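Local coordinates for protein endo-beta-1,2-glucanase (Talaromyces funiculosus, PDB 6IMV) that hydrolyses beta-1,2-glucans from within the chain, as an endo-acting glycoside hydrolase of fungal origin, at residues G407-S419 and G426-S438. Sequence-based numbering, arbitrary orientation.
Sequences GKKMQNIYGSTES and GVSALLTWDSKVS. With BGC (beta-D-glucopyranose), chain I.
Val427, on the second strand of a beta hairpin, packs against Thr417 of the first, and that second strand runs directly into a helix, an instructive case of polar groups fastening a strand-to-helix junction. Its CG1 rests on Thr417 CG2 (3.7 Å), while CG2 reaches the Lys408 carbonyl. Ser428 N then donates to Ser419 O, and two residues on Leu430 O accepts from Glu418 N, the N-H...O angle only 138°. Leu431 divides its branches: CD1 lies 3.5 Å from Tyr414 CD2, and CD2 sits against the Asn412 amide. Thr432, part of the beta-D-glucopyranose pocket together with Asp434, caps the helix by accepting from Ser435 N through OG1. That hydroxyl also donates to Glu418 OE1 (2.7 Å) on its syn lone pair, whereas Ser435 OG meets the same oxygen from above the carboxylate plane. The glutamate reaches both because CG stands anti to the backbone N (chi1 174°) and the chain then bends at chi2; OE2 accepts from Asn348, another residue of the sugar pocket. Were Glu418 an alanine, the Thr432 and Ser435 hydroxyls would probably lose their shared acceptor, leaving the start of the helix less firmly fixed. Lys436, salt-bridged to Glu41, curls at chi3 and chi4 to bring its ammonium to two backbone carbonyls, one in the turn and one on the strand after it, with NZ 2.7 Å from Tyr414 O and 2.9 Å from Ser416 O, the latter approached in the carbonyl plane on a lone pair.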
loop_
_atom_site.group_PDB
_atom_site.type_symbol
_atom_site.label_atom_id
_atom_site.label_comp_id
_atom_site.label_asym_id
_atom_site.label_seq_id
_atom_site.Cartn_x
_atom_site.Cartn_y
_atom_site.Cartn_z
ATOM N N GLY A 407 11.469 19.520 -2.697
ATOM C CA GLY A 407 11.043 20.401 -1.583
ATOM C C GLY A 407 12.014 20.306 -0.419
ATOM O O GLY A 407 12.663 19.279 -0.222
ATOM N N LYS A 408 12.165 21.397 0.339
ATOM C CA LYS A 408 13.078 21.395 1.476
ATOM C C LYS A 408 12.694 20.262 2.431
ATOM O O LYS A 408 11.514 20.055 2.706
ATOM C CB LYS A 408 13.070 22.748 2.194
ATOM C CG LYS A 408 13.674 23.881 1.385
ATOM C CD LYS A 408 15.143 23.687 1.147
ATOM C CE LYS A 408 15.695 24.642 0.122
ATOM N NZ LYS A 408 17.055 24.214 -0.292
ATOM N N LYS A 409 13.721 19.527 2.883
ATOM C CA LYS A 409 13.640 18.431 3.856
ATOM C C LYS A 409 12.915 17.199 3.295
ATOM O O LYS A 409 12.563 16.332 4.057
ATOM C CB LYS A 409 12.917 18.858 5.140
ATOM C CG LYS A 409 13.320 20.202 5.727
ATOM C CD LYS A 409 12.536 20.549 6.986
ATOM C CE LYS A 409 13.230 20.096 8.250
ATOM N NZ LYS A 409 14.366 20.981 8.618
ATOM N N MET A 410 12.739 17.093 1.975
ATOM C CA MET A 410 11.881 16.045 1.432
ATOM C C MET A 410 12.695 14.824 0.973
ATOM O O MET A 410 12.111 13.822 0.548
ATOM C CB MET A 410 10.995 16.591 0.311
ATOM C CG MET A 410 9.820 17.398 0.855
ATOM S SD MET A 410 8.828 16.420 2.045
ATOM C CE MET A 410 8.026 15.259 0.941
ATOM N N GLN A 411 14.023 14.884 1.115
ATOM C CA GLN A 411 14.866 13.688 1.122
ATOM C C GLN A 411 15.628 13.613 2.447
ATOM O O GLN A 411 15.937 14.640 3.087
ATOM C CB GLN A 411 15.866 13.659 -0.036
ATOM C CG GLN A 411 15.230 13.540 -1.408
ATOM C CD GLN A 411 16.275 13.476 -2.497
ATOM O OE1 GLN A 411 16.943 14.469 -2.818
ATOM N NE2 GLN A 411 16.434 12.288 -3.071
ATOM N N ASN A 412 15.940 12.371 2.837
ATOM C CA ASN A 412 16.677 12.065 4.048
ATOM C C ASN A 412 17.543 10.827 3.783
ATOM O O ASN A 412 17.431 10.223 2.721
ATOM C CB ASN A 412 15.721 11.871 5.229
ATOM C CG ASN A 412 14.700 10.786 4.977
ATOM O OD1 ASN A 412 15.017 9.602 5.059
ATOM N ND2 ASN A 412 13.472 11.179 4.683
ATOM N N ILE A 413 18.354 10.437 4.774
ATOM C CA ILE A 413 19.291 9.300 4.645
ATOM C C ILE A 413 18.548 7.961 4.625
ATOM O O ILE A 413 19.197 6.915 4.517
ATOM C CB ILE A 413 20.361 9.308 5.754
ATOM C CG1 ILE A 413 19.766 9.257 7.164
ATOM C CG2 ILE A 413 21.306 10.486 5.585
ATOM C CD1 ILE A 413 20.778 8.905 8.231
ATOM N N TYR A 414 17.211 7.986 4.722
ATOM C CA TYR A 414 16.379 6.789 4.550
ATOM C C TYR A 414 15.460 6.931 3.327
ATOM O O TYR A 414 14.468 6.195 3.213
ATOM C CB TYR A 414 15.560 6.537 5.821
ATOM C CG TYR A 414 16.310 6.742 7.114
ATOM C CD1 TYR A 414 17.062 5.724 7.679
ATOM C CD2 TYR A 414 16.283 7.970 7.767
ATOM C CE1 TYR A 414 17.765 5.917 8.862
ATOM C CE2 TYR A 414 16.960 8.173 8.954
ATOM C CZ TYR A 414 17.705 7.144 9.501
ATOM O OH TYR A 414 18.375 7.365 10.663
ATOM N N GLY A 415 15.794 7.856 2.417
ATOM C CA GLY A 415 15.032 8.085 1.176
ATOM C C GLY A 415 14.091 9.272 1.295
ATOM O O GLY A 415 14.443 10.278 1.901
ATOM N N SER A 416 12.895 9.147 0.711
ATOM C CA SER A 416 11.914 10.243 0.691
ATOM C C SER A 416 11.329 10.470 2.092
ATOM O O SER A 416 11.231 9.541 2.924
ATOM C CB SER A 416 10.827 10.000 -0.324
ATOM O OG SER A 416 10.050 8.848 -0.004
ATOM N N THR A 417 10.951 11.728 2.340
ATOM C CA THR A 417 10.269 12.149 3.552
ATOM C C THR A 417 8.752 11.983 3.357
ATOM O O THR A 417 8.255 12.048 2.217
ATOM C CB THR A 417 10.678 13.589 3.885
ATOM O OG1 THR A 417 12.104 13.671 3.899
ATOM C CG2 THR A 417 10.139 14.072 5.209
ATOM N N GLU A 418 8.030 11.799 4.471
ATOM C CA GLU A 418 6.585 11.477 4.495
ATOM C C GLU A 418 5.777 12.442 3.607
ATOM O O GLU A 418 5.039 12.012 2.706
ATOM C CB GLU A 418 6.079 11.500 5.941
ATOM C CG GLU A 418 4.566 11.334 6.090
ATOM C CD GLU A 418 4.036 9.920 6.243
ATOM O OE1 GLU A 418 4.821 8.969 6.061
ATOM O OE2 GLU A 418 2.825 9.770 6.533
ATOM N N SER A 419 5.881 13.746 3.885
ATOM C CA SER A 419 5.005 14.731 3.255
ATOM C C SER A 419 5.525 16.150 3.482
ATOM O O SER A 419 6.307 16.378 4.391
ATOM C CB SER A 419 3.591 14.603 3.767
ATOM O OG SER A 419 3.494 15.080 5.094
ATOM N N GLY A 426 5.977 23.754 5.949
ATOM C CA GLY A 426 6.030 22.667 6.907
ATOM C C GLY A 426 6.239 21.321 6.232
ATOM O O GLY A 426 5.892 21.143 5.070
ATOM N N VAL A 427 6.787 20.377 6.998
ATOM C CA VAL A 427 7.102 19.042 6.537
ATOM C C VAL A 427 6.755 18.056 7.659
ATOM O O VAL A 427 6.863 18.392 8.845
ATOM C CB VAL A 427 8.588 18.973 6.122
ATOM C CG1 VAL A 427 9.110 17.558 6.055
ATOM C CG2 VAL A 427 8.844 19.682 4.804
ATOM N N SER A 428 6.316 16.851 7.276
ATOM C CA SER A 428 6.177 15.731 8.203
ATOM C C SER A 428 7.526 15.022 8.299
ATOM O O SER A 428 7.904 14.294 7.385
ATOM C CB SER A 428 5.093 14.777 7.764
ATOM O OG SER A 428 4.882 13.774 8.746
ATOM N N ALA A 429 8.254 15.264 9.395
ATOM C CA ALA A 429 9.603 14.721 9.571
ATOM C C ALA A 429 9.471 13.281 10.066
ATOM O O ALA A 429 9.651 12.973 11.253
ATOM C CB ALA A 429 10.385 15.602 10.515
ATOM N N LEU A 430 9.077 12.411 9.134
ATOM C CA LEU A 430 8.587 11.100 9.443
ATOM C C LEU A 430 8.866 10.172 8.255
ATOM O O LEU A 430 8.950 10.630 7.107
ATOM C CB LEU A 430 7.087 11.236 9.725
ATOM C CG LEU A 430 6.355 9.960 10.143
ATOM C CD1 LEU A 430 6.743 9.561 11.553
ATOM C CD2 LEU A 430 4.850 10.137 10.034
ATOM N N LEU A 431 9.033 8.879 8.557
ATOM C CA LEU A 431 9.096 7.812 7.568
ATOM C C LEU A 431 7.999 6.790 7.885
ATOM O O LEU A 431 7.880 6.391 9.032
ATOM C CB LEU A 431 10.464 7.123 7.637
ATOM C CG LEU A 431 11.687 8.025 7.772
ATOM C CD1 LEU A 431 12.905 7.187 8.131
ATOM C CD2 LEU A 431 11.930 8.830 6.501
ATOM N N THR A 432 7.237 6.351 6.875
ATOM C CA THR A 432 6.328 5.220 7.031
ATOM C C THR A 432 6.410 4.314 5.800
ATOM O O THR A 432 6.784 4.767 4.718
ATOM C CB THR A 432 4.875 5.671 7.252
ATOM O OG1 THR A 432 4.412 6.328 6.072
ATOM C CG2 THR A 432 4.711 6.595 8.443
ATOM N N TRP A 433 6.044 3.037 5.983
ATOM C CA TRP A 433 5.927 2.085 4.871
ATOM C C TRP A 433 4.966 2.642 3.823
ATOM O O TRP A 433 5.270 2.608 2.621
ATOM C CB TRP A 433 5.459 0.701 5.339
ATOM C CG TRP A 433 6.488 -0.045 6.121
ATOM C CD1 TRP A 433 6.721 0.057 7.458
ATOM C CD2 TRP A 433 7.445 -0.994 5.615
ATOM N NE1 TRP A 433 7.742 -0.771 7.826
ATOM C CE2 TRP A 433 8.211 -1.429 6.719
ATOM C CE3 TRP A 433 7.724 -1.522 4.351
ATOM C CZ2 TRP A 433 9.245 -2.358 6.588
ATOM C CZ3 TRP A 433 8.747 -2.436 4.225
ATOM C CH2 TRP A 433 9.502 -2.838 5.325
ATOM N N ASP A 434 3.809 3.130 4.298
ATOM C CA ASP A 434 2.725 3.618 3.435
ATOM C C ASP A 434 3.230 4.729 2.496
ATOM O O ASP A 434 2.878 4.730 1.312
ATOM C CB ASP A 434 1.518 4.074 4.267
ATOM C CG ASP A 434 0.615 2.945 4.751
ATOM O OD1 ASP A 434 1.101 2.060 5.455
ATOM O OD2 ASP A 434 -0.597 2.981 4.450
ATOM N N SER A 435 4.041 5.669 3.005
ATOM C CA SER A 435 4.449 6.857 2.211
ATOM C C SER A 435 5.713 6.601 1.378
ATOM O O SER A 435 6.133 7.477 0.639
ATOM C CB SER A 435 4.630 8.093 3.079
ATOM O OG SER A 435 5.849 8.050 3.798
ATOM N N LYS A 436 6.318 5.413 1.491
ATOM C CA LYS A 436 7.643 5.180 0.892
ATOM C C LYS A 436 7.689 3.881 0.080
ATOM O O LYS A 436 8.161 3.875 -1.065
ATOM C CB LYS A 436 8.695 5.142 1.994
ATOM C CG LYS A 436 8.959 6.477 2.672
ATOM C CD LYS A 436 9.846 6.352 3.894
ATOM C CE LYS A 436 11.253 5.895 3.589
ATOM N NZ LYS A 436 11.897 6.788 2.597
ATOM N N VAL A 437 7.256 2.781 0.692
ATOM C CA VAL A 437 7.460 1.453 0.131
ATOM C C VAL A 437 6.263 1.056 -0.743
ATOM O O VAL A 437 6.364 0.084 -1.498
ATOM C CB VAL A 437 7.763 0.425 1.236
ATOM C CG1 VAL A 437 8.019 -0.972 0.677
ATOM C CG2 VAL A 437 8.933 0.884 2.079
ATOM N N SER A 438 5.156 1.814 -0.669
ATOM C CA SER A 438 4.089 1.734 -1.680
ATOM C C SER A 438 4.679 2.057 -3.069
ATOM O O SER A 438 4.461 1.339 -4.044
ATOM C CB SER A 438 2.954 2.670 -1.347
ATOM O OG SER A 438 3.462 3.967 -1.045
HETATM C C2 BGC I . -2.223 6.063 11.636
HETATM C C3 BGC I . -0.786 6.613 11.611
HETATM C C4 BGC I . 0.077 5.934 10.529
HETATM C C5 BGC I . -0.685 5.900 9.196
HETATM C C6 BGC I . 0.076 5.174 8.083
HETATM C C1 BGC I . -2.816 6.049 10.233
HETATM O O1 BGC I . -4.140 5.513 10.178
HETATM O O2 BGC I . -3.023 6.911 12.442
HETATM O O3 BGC I . -0.166 6.460 12.888
HETATM O O4 BGC I . 1.347 6.600 10.369
HETATM O O5 BGC I . -1.965 5.283 9.380
HETATM O O6 BGC I . 0.211 3.799 8.434
HETATM O O HOH W 1 9.570 6.908 -1.745
HETATM O O HOH W 2 7.743 9.786 0.799
HETATM O O HOH W 3 1.745 7.379 5.992
#